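Local structure of proteasome activator protein PA26 (Trypanosoma brucei, 1YAR) at residues L39-G44 with Q81-N86; E43-A48 with L202-L207; I31-A36 with Y88-T93; G75-Y80 with M148-E153. The protein probably binds the end rings of the 20S proteasome as an 11S (PA28-family) activator and opens the gate through which substrates enter. One frame throughout, in Å; residues are numbered along the deposited sequence.

Contact 1 of 4, residues L39-G44 with Q81-N86; sequences LQEIEG and QDLCHN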
loop_
_atom_site.group_PDB
_atom_site.type_symbol
_atom_site.label_atom_id
_atom_site.label_comp_id
_atom_site.label_asym_id
_atom_site.label_seq_id
_atom_site.Cartn_x
_atom_site.Cartn_y
_atom_site.Cartn_z
ATOM N N LEU O 39 54.711 -32.369 91.209
ATOM C CA LEU O 39 55.978 -32.103 90.518
ATOM C C LEU O 39 57.116 -31.749 91.477
ATOM O O LEU O 39 58.279 -32.147 91.265
ATOM C CB LEU O 39 55.793 -31.034 89.445
ATOM C CG LEU O 39 54.948 -31.537 88.255
ATOM C CD1 LEU O 39 54.436 -30.367 87.431
ATOM C CD2 LEU O 39 55.758 -32.495 87.392
ATOM N N GLN O 40 56.777 -30.985 92.521
ATOM C CA GLN O 40 57.725 -30.698 93.603
ATOM C C GLN O 40 58.198 -31.979 94.316
ATOM O O GLN O 40 59.387 -32.121 94.562
ATOM C CB GLN O 40 57.126 -29.700 94.598
ATOM C CG GLN O 40 56.905 -28.298 94.043
ATOM C CD GLN O 40 56.043 -27.435 94.977
ATOM O OE1 GLN O 40 56.017 -27.674 96.192
ATOM N NE2 GLN O 40 55.321 -26.453 94.411
ATOM N N GLU O 41 57.293 -32.913 94.625
ATOM C CA GLU O 41 57.694 -34.175 95.276
ATOM C C GLU O 41 58.567 -35.015 94.331
ATOM O O GLU O 41 59.595 -35.568 94.739
ATOM C CB GLU O 41 56.482 -34.959 95.794
ATOM C CG GLU O 41 56.751 -36.392 96.284
ATOM C CD GLU O 41 57.641 -36.491 97.537
ATOM O OE1 GLU O 41 57.941 -35.449 98.177
ATOM O OE2 GLU O 41 58.049 -37.626 97.893
ATOM N N ILE O 42 58.166 -35.087 93.060
ATOM C CA ILE O 42 58.974 -35.790 92.052
ATOM C C ILE O 42 60.406 -35.245 92.005
ATOM O O ILE O 42 61.368 -36.027 92.020
ATOM C CB ILE O 42 58.301 -35.760 90.656
ATOM C CG1 ILE O 42 56.973 -36.543 90.671
ATOM C CG2 ILE O 42 59.216 -36.385 89.627
ATOM C CD1 ILE O 42 56.129 -36.320 89.393
ATOM N N GLU O 43 60.516 -33.916 91.968
ATOM C CA GLU O 43 61.789 -33.183 92.026
ATOM C C GLU O 43 62.612 -33.545 93.269
ATOM O O GLU O 43 63.831 -33.700 93.191
ATOM C CB GLU O 43 61.522 -31.671 91.997
ATOM C CG GLU O 43 62.684 -30.828 91.499
ATOM C CD GLU O 43 62.622 -29.374 91.958
ATOM O OE1 GLU O 43 61.558 -28.922 92.441
ATOM O OE2 GLU O 43 63.653 -28.673 91.837
ATOM N N GLY O 44 61.932 -33.677 94.403
ATOM C CA GLY O 44 62.554 -34.088 95.671
ATOM C C GLY O 44 63.152 -35.485 95.589
ATOM O O GLY O 44 64.281 -35.722 96.031
ATOM N N GLN O 81 57.788 -45.216 95.023
ATOM C CA GLN O 81 56.597 -46.059 95.021
ATOM C C GLN O 81 55.368 -45.354 95.612
ATOM O O GLN O 81 54.278 -45.412 95.032
ATOM C CB GLN O 81 56.872 -47.403 95.706
ATOM C CG GLN O 81 55.716 -48.394 95.600
ATOM C CD GLN O 81 56.113 -49.808 95.988
ATOM O OE1 GLN O 81 55.273 -50.582 96.403
ATOM N NE2 GLN O 81 57.401 -50.145 95.848
ATOM N N ASP O 82 55.538 -44.663 96.749
ATOM C CA ASP O 82 54.420 -43.914 97.342
ATOM C C ASP O 82 53.909 -42.840 96.384
ATOM O O ASP O 82 52.699 -42.668 96.217
ATOM C CB ASP O 82 54.815 -43.276 98.690
ATOM C CG ASP O 82 55.108 -44.315 99.774
ATOM O OD1 ASP O 82 54.644 -45.483 99.660
ATOM O OD2 ASP O 82 55.815 -44.047 100.777
ATOM N N LEU O 83 54.833 -42.109 95.768
ATOM C CA LEU O 83 54.454 -41.102 94.796
ATOM C C LEU O 83 53.661 -41.738 93.627
ATOM O O LEU O 83 52.608 -41.223 93.225
ATOM C CB LEU O 83 55.699 -40.355 94.299
ATOM C CG LEU O 83 55.611 -39.173 93.320
ATOM C CD1 LEU O 83 55.275 -39.681 91.916
ATOM C CD2 LEU O 83 54.616 -38.110 93.766
ATOM N N CYS O 84 54.173 -42.841 93.083
ATOM C CA CYS O 84 53.509 -43.500 91.946
ATOM C C CYS O 84 52.114 -44.007 92.333
ATOM O O CYS O 84 51.153 -43.878 91.561
ATOM C CB CYS O 84 54.357 -44.660 91.435
ATOM S SG CYS O 84 55.858 -44.127 90.598
ATOM N N HIS O 85 52.015 -44.609 93.518
ATOM C CA HIS O 85 50.708 -44.999 94.071
ATOM C C HIS O 85 49.711 -43.831 94.035
ATOM O O HIS O 85 48.595 -43.985 93.529
ATOM C CB HIS O 85 50.884 -45.548 95.506
ATOM C CG HIS O 85 49.600 -45.806 96.247
ATOM N ND1 HIS O 85 49.564 -45.982 97.616
ATOM C CD2 HIS O 85 48.323 -45.968 95.820
ATOM C CE1 HIS O 85 48.319 -46.210 98.001
ATOM N NE2 HIS O 85 47.546 -46.202 96.933
ATOM N N ASN O 86 50.110 -42.678 94.580
ATOM C CA ASN O 86 49.245 -41.500 94.615
ATOM C C ASN O 86 48.828 -40.997 93.222
ATOM O O ASN O 86 47.659 -40.712 92.973
ATOM C CB ASN O 86 49.935 -40.358 95.370
ATOM C CG ASN O 86 50.022 -40.616 96.870
ATOM O OD1 ASN O 86 49.310 -41.475 97.408
ATOM N ND2 ASN O 86 50.890 -39.872 97.549
#

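Contact 2 of 4, residues E43-A48 with L202-L207; sequences EGIAKA and LATTHL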
loop_
_atom_site.group_PDB
_atom_site.type_symbol
_atom_site.label_atom_id
_atom_site.label_comp_id
_atom_site.label_asym_id
_atom_site.label_seq_id
_atom_site.Cartn_x
_atom_site.Cartn_y
_atom_site.Cartn_z
ATOM N N GLU O 43 60.516 -33.916 91.968
ATOM C CA GLU O 43 61.789 -33.183 92.026
ATOM C C GLU O 43 62.612 -33.545 93.269
ATOM O O GLU O 43 63.831 -33.700 93.191
ATOM C CB GLU O 43 61.522 -31.671 91.997
ATOM C CG GLU O 43 62.684 -30.828 91.499
ATOM C CD GLU O 43 62.622 -29.374 91.958
ATOM O OE1 GLU O 43 61.558 -28.922 92.441
ATOM O OE2 GLU O 43 63.653 -28.673 91.837
ATOM N N GLY O 44 61.932 -33.677 94.403
ATOM C CA GLY O 44 62.554 -34.088 95.671
ATOM C C GLY O 44 63.152 -35.485 95.589
ATOM O O GLY O 44 64.281 -35.722 96.031
ATOM N N ILE O 45 62.390 -36.411 95.009
ATOM C CA ILE O 45 62.842 -37.790 94.815
ATOM C C ILE O 45 64.049 -37.829 93.888
ATOM O O ILE O 45 65.017 -38.535 94.183
ATOM C CB ILE O 45 61.680 -38.685 94.302
ATOM C CG1 ILE O 45 60.548 -38.684 95.336
ATOM C CG2 ILE O 45 62.150 -40.135 94.044
ATOM C CD1 ILE O 45 59.199 -39.180 94.823
ATOM N N ALA O 46 63.994 -37.077 92.789
ATOM C CA ALA O 46 65.121 -37.013 91.847
ATOM C C ALA O 46 66.411 -36.579 92.552
ATOM O O ALA O 46 67.471 -37.193 92.371
ATOM C CB ALA O 46 64.804 -36.082 90.688
ATOM N N LYS O 47 66.312 -35.535 93.377
ATOM C CA LYS O 47 67.478 -35.030 94.117
ATOM C C LYS O 47 68.027 -36.040 95.110
ATOM O O LYS O 47 69.242 -36.235 95.185
ATOM C CB LYS O 47 67.168 -33.693 94.799
ATOM C CG LYS O 47 67.200 -32.528 93.812
ATOM C CD LYS O 47 66.625 -31.242 94.410
ATOM C CE LYS O 47 66.291 -30.220 93.323
ATOM N NZ LYS O 47 65.363 -29.163 93.836
ATOM N N ALA O 48 67.135 -36.690 95.848
ATOM C CA ALA O 48 67.515 -37.722 96.805
ATOM C C ALA O 48 68.115 -38.948 96.098
ATOM O O ALA O 48 69.028 -39.589 96.626
ATOM C CB ALA O 48 66.315 -38.121 97.648
ATOM N N LEU O 202 66.066 -41.104 86.217
ATOM C CA LEU O 202 65.504 -41.104 84.868
ATOM C C LEU O 202 63.985 -41.189 84.883
ATOM O O LEU O 202 63.319 -40.446 84.155
ATOM C CB LEU O 202 66.074 -42.268 84.062
ATOM C CG LEU O 202 67.596 -42.343 83.905
ATOM C CD1 LEU O 202 67.950 -43.679 83.262
ATOM C CD2 LEU O 202 68.171 -41.165 83.105
ATOM N N ALA O 203 63.438 -42.118 85.675
ATOM C CA ALA O 203 61.985 -42.282 85.756
ATOM C C ALA O 203 61.285 -41.028 86.282
ATOM O O ALA O 203 60.221 -40.675 85.774
ATOM C CB ALA O 203 61.619 -43.484 86.590
ATOM N N THR O 204 61.861 -40.353 87.287
ATOM C CA THR O 204 61.249 -39.098 87.780
ATOM C C THR O 204 61.181 -38.025 86.702
ATOM O O THR O 204 60.155 -37.338 86.578
ATOM C CB THR O 204 61.941 -38.513 89.040
ATOM O OG1 THR O 204 63.349 -38.439 88.835
ATOM C CG2 THR O 204 61.742 -39.433 90.266
ATOM N N THR O 205 62.264 -37.893 85.941
ATOM C CA THR O 205 62.321 -36.969 84.806
ATOM C C THR O 205 61.213 -37.289 83.790
ATOM O O THR O 205 60.445 -36.407 83.399
ATOM C CB THR O 205 63.722 -37.035 84.158
ATOM O OG1 THR O 205 64.687 -36.444 85.040
ATOM C CG2 THR O 205 63.806 -36.157 82.947
ATOM N N HIS O 206 61.133 -38.561 83.403
ATOM C CA HIS O 206 60.193 -39.076 82.395
ATOM C C HIS O 206 58.753 -38.919 82.889
ATOM O O HIS O 206 57.854 -38.548 82.130
ATOM C CB HIS O 206 60.479 -40.560 82.174
ATOM C CG HIS O 206 59.799 -41.155 80.976
ATOM N ND1 HIS O 206 60.046 -40.726 79.689
ATOM C CD2 HIS O 206 58.934 -42.196 80.866
ATOM C CE1 HIS O 206 59.336 -41.455 78.839
ATOM N NE2 HIS O 206 58.651 -42.351 79.525
ATOM N N LEU O 207 58.551 -39.207 84.172
ATOM C CA LEU O 207 57.252 -38.993 84.811
ATOM C C LEU O 207 56.829 -37.510 84.806
ATOM O O LEU O 207 55.651 -37.195 84.534
ATOM C CB LEU O 207 57.242 -39.564 86.247
ATOM C CG LEU O 207 55.898 -39.448 87.006
ATOM C CD1 LEU O 207 54.707 -40.078 86.226
ATOM C CD2 LEU O 207 56.010 -40.087 88.395
#

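Contact 3 of 4, residues I31-A36 with Y88-T93; sequences IEEWAA and YCQAET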
loop_
_atom_site.group_PDB
_atom_site.type_symbol
_atom_site.label_atom_id
_atom_site.label_comp_id
_atom_site.label_asym_id
_atom_site.label_seq_id
_atom_site.Cartn_x
_atom_site.Cartn_y
_atom_site.Cartn_z
ATOM N N ILE O 31 44.487 -32.033 88.825
ATOM C CA ILE O 31 45.385 -31.260 87.964
ATOM C C ILE O 31 46.065 -30.127 88.741
ATOM O O ILE O 31 47.249 -29.854 88.559
ATOM C CB ILE O 31 44.627 -30.718 86.716
ATOM C CG1 ILE O 31 44.119 -31.875 85.826
ATOM C CG2 ILE O 31 45.505 -29.724 85.931
ATOM C CD1 ILE O 31 45.252 -32.711 85.130
ATOM N N GLU O 32 45.312 -29.472 89.625
ATOM C CA GLU O 32 45.909 -28.452 90.479
ATOM C C GLU O 32 47.011 -29.034 91.372
ATOM O O GLU O 32 48.063 -28.429 91.516
ATOM C CB GLU O 32 44.857 -27.802 91.355
ATOM C CG GLU O 32 43.860 -26.954 90.605
ATOM C CD GLU O 32 42.949 -26.209 91.561
ATOM O OE1 GLU O 32 42.139 -26.869 92.274
ATOM O OE2 GLU O 32 43.056 -24.965 91.594
ATOM N N GLU O 33 46.744 -30.191 91.966
ATOM C CA GLU O 33 47.715 -30.901 92.808
ATOM C C GLU O 33 48.954 -31.321 92.011
ATOM O O GLU O 33 50.078 -31.141 92.462
ATOM C CB GLU O 33 47.049 -32.110 93.491
ATOM C CG GLU O 33 47.981 -33.014 94.316
ATOM C CD GLU O 33 48.769 -32.291 95.394
ATOM O OE1 GLU O 33 48.321 -31.222 95.888
ATOM O OE2 GLU O 33 49.863 -32.795 95.750
ATOM N N TRP O 34 48.740 -31.839 90.800
ATOM C CA TRP O 34 49.841 -32.286 89.959
ATOM C C TRP O 34 50.726 -31.121 89.566
ATOM O O TRP O 34 51.944 -31.250 89.539
ATOM C CB TRP O 34 49.309 -32.997 88.701
ATOM C CG TRP O 34 48.807 -34.381 88.947
ATOM C CD1 TRP O 34 48.791 -35.059 90.136
ATOM C CD2 TRP O 34 48.333 -35.314 87.955
ATOM N NE1 TRP O 34 48.273 -36.323 89.959
ATOM C CE2 TRP O 34 47.994 -36.513 88.628
ATOM C CE3 TRP O 34 48.146 -35.249 86.555
ATOM C CZ2 TRP O 34 47.481 -37.647 87.959
ATOM C CZ3 TRP O 34 47.623 -36.373 85.887
ATOM C CH2 TRP O 34 47.293 -37.550 86.590
ATOM N N ALA O 35 50.113 -29.973 89.286
ATOM C CA ALA O 35 50.857 -28.814 88.812
ATOM C C ALA O 35 51.767 -28.240 89.882
ATOM O O ALA O 35 52.751 -27.571 89.567
ATOM C CB ALA O 35 49.913 -27.740 88.286
ATOM N N ALA O 36 51.427 -28.515 91.132
ATOM C CA ALA O 36 52.103 -27.912 92.274
ATOM C C ALA O 36 52.894 -28.956 93.063
ATOM O O ALA O 36 54.050 -29.261 92.714
ATOM C CB ALA O 36 51.081 -27.193 93.170
ATOM N N TYR O 88 48.793 -42.710 90.451
ATOM C CA TYR O 88 47.878 -43.711 89.873
ATOM C C TYR O 88 46.424 -43.477 90.311
ATOM O O TYR O 88 45.516 -43.489 89.492
ATOM C CB TYR O 88 48.300 -45.136 90.253
ATOM C CG TYR O 88 47.481 -46.254 89.622
ATOM C CD1 TYR O 88 47.952 -46.925 88.493
ATOM C CD2 TYR O 88 46.261 -46.673 90.171
ATOM C CE1 TYR O 88 47.238 -47.964 87.920
ATOM C CE2 TYR O 88 45.528 -47.723 89.591
ATOM C CZ TYR O 88 46.036 -48.360 88.463
ATOM O OH TYR O 88 45.364 -49.399 87.875
ATOM N N CYS O 89 46.208 -43.308 91.614
ATOM C CA CYS O 89 44.847 -43.113 92.125
ATOM C C CYS O 89 44.236 -41.777 91.662
ATOM O O CYS O 89 43.043 -41.691 91.379
ATOM C CB CYS O 89 44.808 -43.289 93.663
ATOM S SG CYS O 89 45.192 -44.984 94.196
ATOM N N GLN O 90 45.056 -40.739 91.569
ATOM C CA GLN O 90 44.615 -39.449 91.051
ATOM C C GLN O 90 44.247 -39.542 89.554
ATOM O O GLN O 90 43.241 -38.984 89.125
ATOM C CB GLN O 90 45.701 -38.412 91.301
ATOM C CG GLN O 90 45.717 -37.985 92.801
ATOM C CD GLN O 90 47.046 -37.452 93.292
ATOM O OE1 GLN O 90 48.031 -37.380 92.549
ATOM N NE2 GLN O 90 47.080 -37.081 94.583
ATOM N N ALA O 91 45.051 -40.271 88.783
ATOM C CA ALA O 91 44.730 -40.526 87.361
ATOM C C ALA O 91 43.377 -41.233 87.184
ATOM O O ALA O 91 42.619 -40.927 86.259
ATOM C CB ALA O 91 45.829 -41.338 86.718
ATOM N N GLU O 92 43.074 -42.179 88.077
ATOM C CA GLU O 92 41.813 -42.918 88.008
ATOM C C GLU O 92 40.601 -42.031 88.276
ATOM O O GLU O 92 39.533 -42.264 87.718
ATOM C CB GLU O 92 41.825 -44.118 88.954
ATOM C CG GLU O 92 42.804 -45.220 88.550
ATOM C CD GLU O 92 42.324 -46.066 87.381
ATOM O OE1 GLU O 92 41.129 -46.027 87.022
ATOM O OE2 GLU O 92 43.159 -46.796 86.805
ATOM N N THR O 93 40.773 -41.010 89.124
ATOM C CA THR O 93 39.741 -40.000 89.323
ATOM C C THR O 93 39.459 -39.273 88.011
ATOM O O THR O 93 38.295 -39.117 87.632
ATOM C CB THR O 93 40.187 -39.025 90.428
ATOM O OG1 THR O 93 40.270 -39.757 91.660
ATOM C CG2 THR O 93 39.142 -37.929 90.674
#

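Contact 4 of 4, residues G75-Y80 with M148-E153; sequences GVLQRY and MYALRE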
loop_
_atom_site.group_PDB
_atom_site.type_symbol
_atom_site.label_atom_id
_atom_site.label_comp_id
_atom_site.label_asym_id
_atom_site.label_seq_id
_atom_site.Cartn_x
_atom_site.Cartn_y
_atom_site.Cartn_z
ATOM N N GLY O 75 64.910 -46.238 101.136
ATOM C CA GLY O 75 64.105 -45.032 101.376
ATOM C C GLY O 75 63.731 -44.300 100.092
ATOM O O GLY O 75 62.574 -43.895 99.913
ATOM N N VAL O 76 64.700 -44.143 99.192
ATOM C CA VAL O 76 64.449 -43.485 97.902
ATOM C C VAL O 76 63.400 -44.274 97.093
ATOM O O VAL O 76 62.428 -43.697 96.602
ATOM C CB VAL O 76 65.757 -43.251 97.079
ATOM C CG1 VAL O 76 65.439 -42.787 95.631
ATOM C CG2 VAL O 76 66.669 -42.210 97.772
ATOM N N LEU O 77 63.610 -45.582 96.962
ATOM C CA LEU O 77 62.681 -46.438 96.212
ATOM C C LEU O 77 61.267 -46.443 96.807
ATOM O O LEU O 77 60.277 -46.416 96.071
ATOM C CB LEU O 77 63.233 -47.860 96.037
ATOM C CG LEU O 77 64.455 -47.925 95.090
ATOM C CD1 LEU O 77 65.389 -49.066 95.411
ATOM C CD2 LEU O 77 64.079 -47.975 93.572
ATOM N N GLN O 78 61.179 -46.465 98.144
ATOM C CA GLN O 78 59.896 -46.425 98.833
ATOM C C GLN O 78 59.166 -45.119 98.559
ATOM O O GLN O 78 57.953 -45.106 98.353
ATOM C CB GLN O 78 60.078 -46.594 100.355
ATOM C CG GLN O 78 58.769 -46.527 101.134
ATOM C CD GLN O 78 57.918 -47.769 100.945
ATOM O OE1 GLN O 78 58.153 -48.789 101.604
ATOM N NE2 GLN O 78 56.920 -47.691 100.053
ATOM N N ARG O 79 59.915 -44.028 98.559
ATOM C CA ARG O 79 59.360 -42.699 98.333
ATOM C C ARG O 79 58.813 -42.588 96.902
ATOM O O ARG O 79 57.765 -41.976 96.672
ATOM C CB ARG O 79 60.458 -41.676 98.539
ATOM C CG ARG O 79 59.991 -40.247 98.636
ATOM C CD ARG O 79 61.055 -39.308 99.162
ATOM N NE ARG O 79 60.654 -37.919 98.945
ATOM C CZ ARG O 79 61.486 -36.893 99.012
ATOM N NH1 ARG O 79 62.770 -37.094 99.298
ATOM N NH2 ARG O 79 61.030 -35.670 98.799
ATOM N N TYR O 80 59.541 -43.175 95.948
ATOM C CA TYR O 80 59.089 -43.204 94.550
ATOM C C TYR O 80 57.806 -44.019 94.422
ATOM O O TYR O 80 56.829 -43.550 93.819
ATOM C CB TYR O 80 60.196 -43.693 93.601
ATOM C CG TYR O 80 59.790 -43.548 92.139
ATOM C CD1 TYR O 80 59.509 -42.292 91.608
ATOM C CD2 TYR O 80 59.634 -44.668 91.318
ATOM C CE1 TYR O 80 59.117 -42.140 90.276
ATOM C CE2 TYR O 80 59.237 -44.523 89.978
ATOM C CZ TYR O 80 58.983 -43.249 89.484
ATOM O OH TYR O 80 58.577 -43.070 88.184
ATOM N N MET O 148 56.266 -49.162 89.063
ATOM C CA MET O 148 55.655 -49.056 90.394
ATOM C C MET O 148 56.106 -50.085 91.431
ATOM O O MET O 148 55.911 -49.895 92.639
ATOM C CB MET O 148 54.146 -49.181 90.259
ATOM C CG MET O 148 53.477 -47.919 89.836
ATOM S SD MET O 148 51.737 -48.023 90.196
ATOM C CE MET O 148 51.774 -47.712 91.964
ATOM N N TYR O 149 56.652 -51.194 90.966
ATOM C CA TYR O 149 57.112 -52.243 91.875
ATOM C C TYR O 149 58.633 -52.300 91.889
ATOM O O TYR O 149 59.234 -53.356 91.818
ATOM C CB TYR O 149 56.446 -53.569 91.493
ATOM C CG TYR O 149 54.975 -53.357 91.193
ATOM C CD1 TYR O 149 54.485 -53.453 89.881
ATOM C CD2 TYR O 149 54.094 -52.985 92.205
ATOM C CE1 TYR O 149 53.145 -53.207 89.599
ATOM C CE2 TYR O 149 52.745 -52.743 91.942
ATOM C CZ TYR O 149 52.279 -52.862 90.638
ATOM O OH TYR O 149 50.958 -52.613 90.383
ATOM N N ALA O 150 59.229 -51.118 92.001
ATOM C CA ALA O 150 60.674 -50.912 91.846
ATOM C C ALA O 150 61.431 -51.449 93.056
ATOM O O ALA O 150 62.547 -51.962 92.926
ATOM C CB ALA O 150 60.952 -49.443 91.719
ATOM N N LEU O 151 60.819 -51.300 94.224
ATOM C CA LEU O 151 61.391 -51.814 95.462
ATOM C C LEU O 151 61.519 -53.332 95.408
ATOM O O LEU O 151 62.573 -53.870 95.706
ATOM C CB LEU O 151 60.542 -51.380 96.641
ATOM C CG LEU O 151 61.111 -51.341 98.050
ATOM C CD1 LEU O 151 62.628 -51.089 98.090
ATOM C CD2 LEU O 151 60.342 -50.268 98.813
ATOM N N ARG O 152 60.454 -54.014 95.002
ATOM C CA ARG O 152 60.524 -55.450 94.787
ATOM C C ARG O 152 61.540 -55.846 93.708
ATOM O O ARG O 152 62.261 -56.820 93.893
ATOM C CB ARG O 152 59.145 -56.046 94.495
ATOM C CG ARG O 152 59.182 -57.507 94.108
ATOM C CD ARG O 152 58.354 -58.414 95.001
ATOM N NE ARG O 152 58.534 -59.813 94.603
ATOM C CZ ARG O 152 57.608 -60.569 93.997
ATOM N NH1 ARG O 152 56.389 -60.092 93.738
ATOM N NH2 ARG O 152 57.909 -61.822 93.666
ATOM N N GLU O 153 61.583 -55.104 92.599
ATOM C CA GLU O 153 62.587 -55.317 91.542
ATOM C C GLU O 153 64.008 -55.244 92.123
ATOM O O GLU O 153 64.822 -56.126 91.881
ATOM C CB GLU O 153 62.488 -54.251 90.443
ATOM C CG GLU O 153 61.227 -54.206 89.577
ATOM C CD GLU O 153 61.406 -53.248 88.398
ATOM O OE1 GLU O 153 62.558 -53.168 87.876
ATOM O OE2 GLU O 153 60.419 -52.549 88.003
#

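Contact 1 of 4, residues L39-G44 with Q81-N86
Leu83 meets Glu41 and Ile42 between two long, oppositely running helices of a helical bundle, 24-57 and 71-99. The two backbones come nearest at Ile42 and Leu83, whose CA atoms lie 7.5 Å apart, with the leucine side chain lying between them. Leu83 CB is directed at the other helix, and its two methyls go to neighbouring residues. CD1 lies against the Ile42 branch, 3.8 Å from CG1, with Leu83 CG itself 4.0 Å from the same Ile42 CG1; the two side chains cross at about a right angle. CD2 takes the other partner, approaching Glu41 CG to 3.7 Å as the two chains pass in opposite directions. The Glu41 contact is therefore made by its aliphatic part. Its CG stands opposite the backbone N (chi1 170°), and a bend at chi2 of 66° then carries the carboxylate off the leucine, where Arg79 holds it in a salt bridge. Charge is thus kept at the margin while methyls and methylenes fill the middle. The buried side continues into helix 183-226: Ile42 also touches Thr204 and Leu83 touches Leu207, so the pair is part of a three-helix junction. Apolar packing between long antiparallel helices is that of a helical bundle, consistent with the four-helix bundle of 11S activator subunits.

Contact 2 of 4, residues E43-A48 with L202-L207
Thr204 packs against Ile45 and Ala46 where helices 24-57 and 183-226 come close within the helical bundle. The tight part lies at Ala46: its CA is 6.0 Å from that of Thr204, an approach that the small alanine side chain permits. There Ala46 CB comes to 3.3 Å from Thr204 OG1, a methyl pressed on a hydroxyl oxygen. That oxygen sits between the backbone N and the carbonyl carbon of its own residue (chi1 50°) and is hydrogen-bonded to the carbonyl oxygens of Val200 and Glu201 one turn back, so the hydroxyl is served by its own helix. The outer face of segment 43-48 is different in kind. Glu43 and Lys47 are exposed, take no part in the helix packing and pair with each other one turn apart; Glu43 is modelled in two conformers, in keeping with some mobility, and the salt bridge is seen in one of them, so its geometry is doubtful. Away from that solvent side the threonine's other branch faces inward, where Ile45 also packs on Leu83, and Thr204 CG2 lies 3.9 Å from Ile45 CG2.

Contact 3 of 4, residues I31-A36 with Y88-T93
Trp34 gives its indole N-H to the side-chain oxygen of Gln90, joining helices 24-57 and 71-99 where they run obliquely antiparallel, with local axes 11.2 Å apart. The indole bridges that wide gap. Its CG lies opposite the carbonyl carbon, and a chi2 of -1° eclipses CD1 with CA, placing the pyrrole edge on the backbone side and the benzo part on the far side. The end of the ring comes closer to helix 71-99 than the direction of its CB would suggest. The CB of Gln90 is directed at helix 24-57 and the chain runs extended beyond CG, bringing OE1 to 2.8 Å from Trp34 NE1, with an N-H...O angle of 148°. The oxygen stands at the edge of the indole, practically in the ring plane, whereas seen from the glutamine the donor is tilted off the carbonyl plane; the ring and amide planes are 58° apart. The glutamine methylene also packs here, CB lying 3.6 Å from Trp34 NE1. Further along the ring, CZ2 comes within 3.7 Å of the backbone N of Ala91, and CH2 rests 4.1 Å from Ala91 CB. On the outer side Gln90 NE2 lies 4.2 Å from Glu33 CG, a loose contact at the exposed margin.

Trp34 also touches Leu126 of helix 111-130 and Val211 and Val214 of helix 183-226, so a large apolar ring is set among several helices. Its one polar atom, NE1, is buried with it and is satisfied by Gln90. Accepting this hydrogen bond fixes the amide flip, OE1 toward the indole N-H.

Contact 4 of 4, residues G75-Y80 with M148-E153
Leu77 touches both Ala150 and Leu151, and these apolar pairs form the first shell between helix 71-99 and the start of helix 150-166. Its CD2 rests 3.9 Å from Ala150 CB, and its own CB lies at the same 3.9 Å from Leu151 CD1. The backbones are correspondingly close, with the CA atoms of Leu77 and Leu151 5.6 Å apart. The second methyl of Leu151, CD2, lies against Gln78, 3.9 Å from Gln78 CA and 3.8 Å from Gln78 OE1, the two side chains crossing at a slant. The CB of Gln78 is directed away overall, yet it still lies 4.0 Å from Leu151 CD2; with CG opposite the backbone N, a bend at chi2 of 73° lays the amide along the same methyl, and Gln78 NE2 makes a weak hydrogen bond to Asp82.

The next shell surrounds the helix start: Tyr149 is the N-cap residue, and the first turn closes with a backbone bond of 3.0 Å from Glu153 N to Tyr149 O. The phenol of Tyr149 is held in turn by a hydrogen bond from its hydroxyl to the carbonyl oxygen of Ser133 and by a cation-pi contact with Lys199 of a neighbouring subunit. On the inner side Leu77 continues onto Met197 and Val200 of helix 183-226. The arrangement is that of a helix N-terminus docked by apolar residues on a long bundle helix, at an interface between subunits consistent with the ring assembly of 11S activators.

Contacts 1, 2 and 4 are buried, whereas contact 3 is partly so, its glutamate side lying at the surface. Contacts 1 and 3 join the same pair of helices, 24-57 and 71-99, the contact centres lying about 11 Å apart, yet differ in chemistry: packing of methyls and methylenes in the first, a tryptophan-glutamine hydrogen bond in the third. Contact 2 brings helix 183-226 onto helix 24-57 and merges with contact 1, Leu83 CD1 meeting Leu207 CD2 at 3.6 Å. Contact 4 uses a different face of helix 71-99 and meets contact 1 where Leu151 packs on Gln81. Contacts 2 and 3, about 17 Å apart between centres, do not touch.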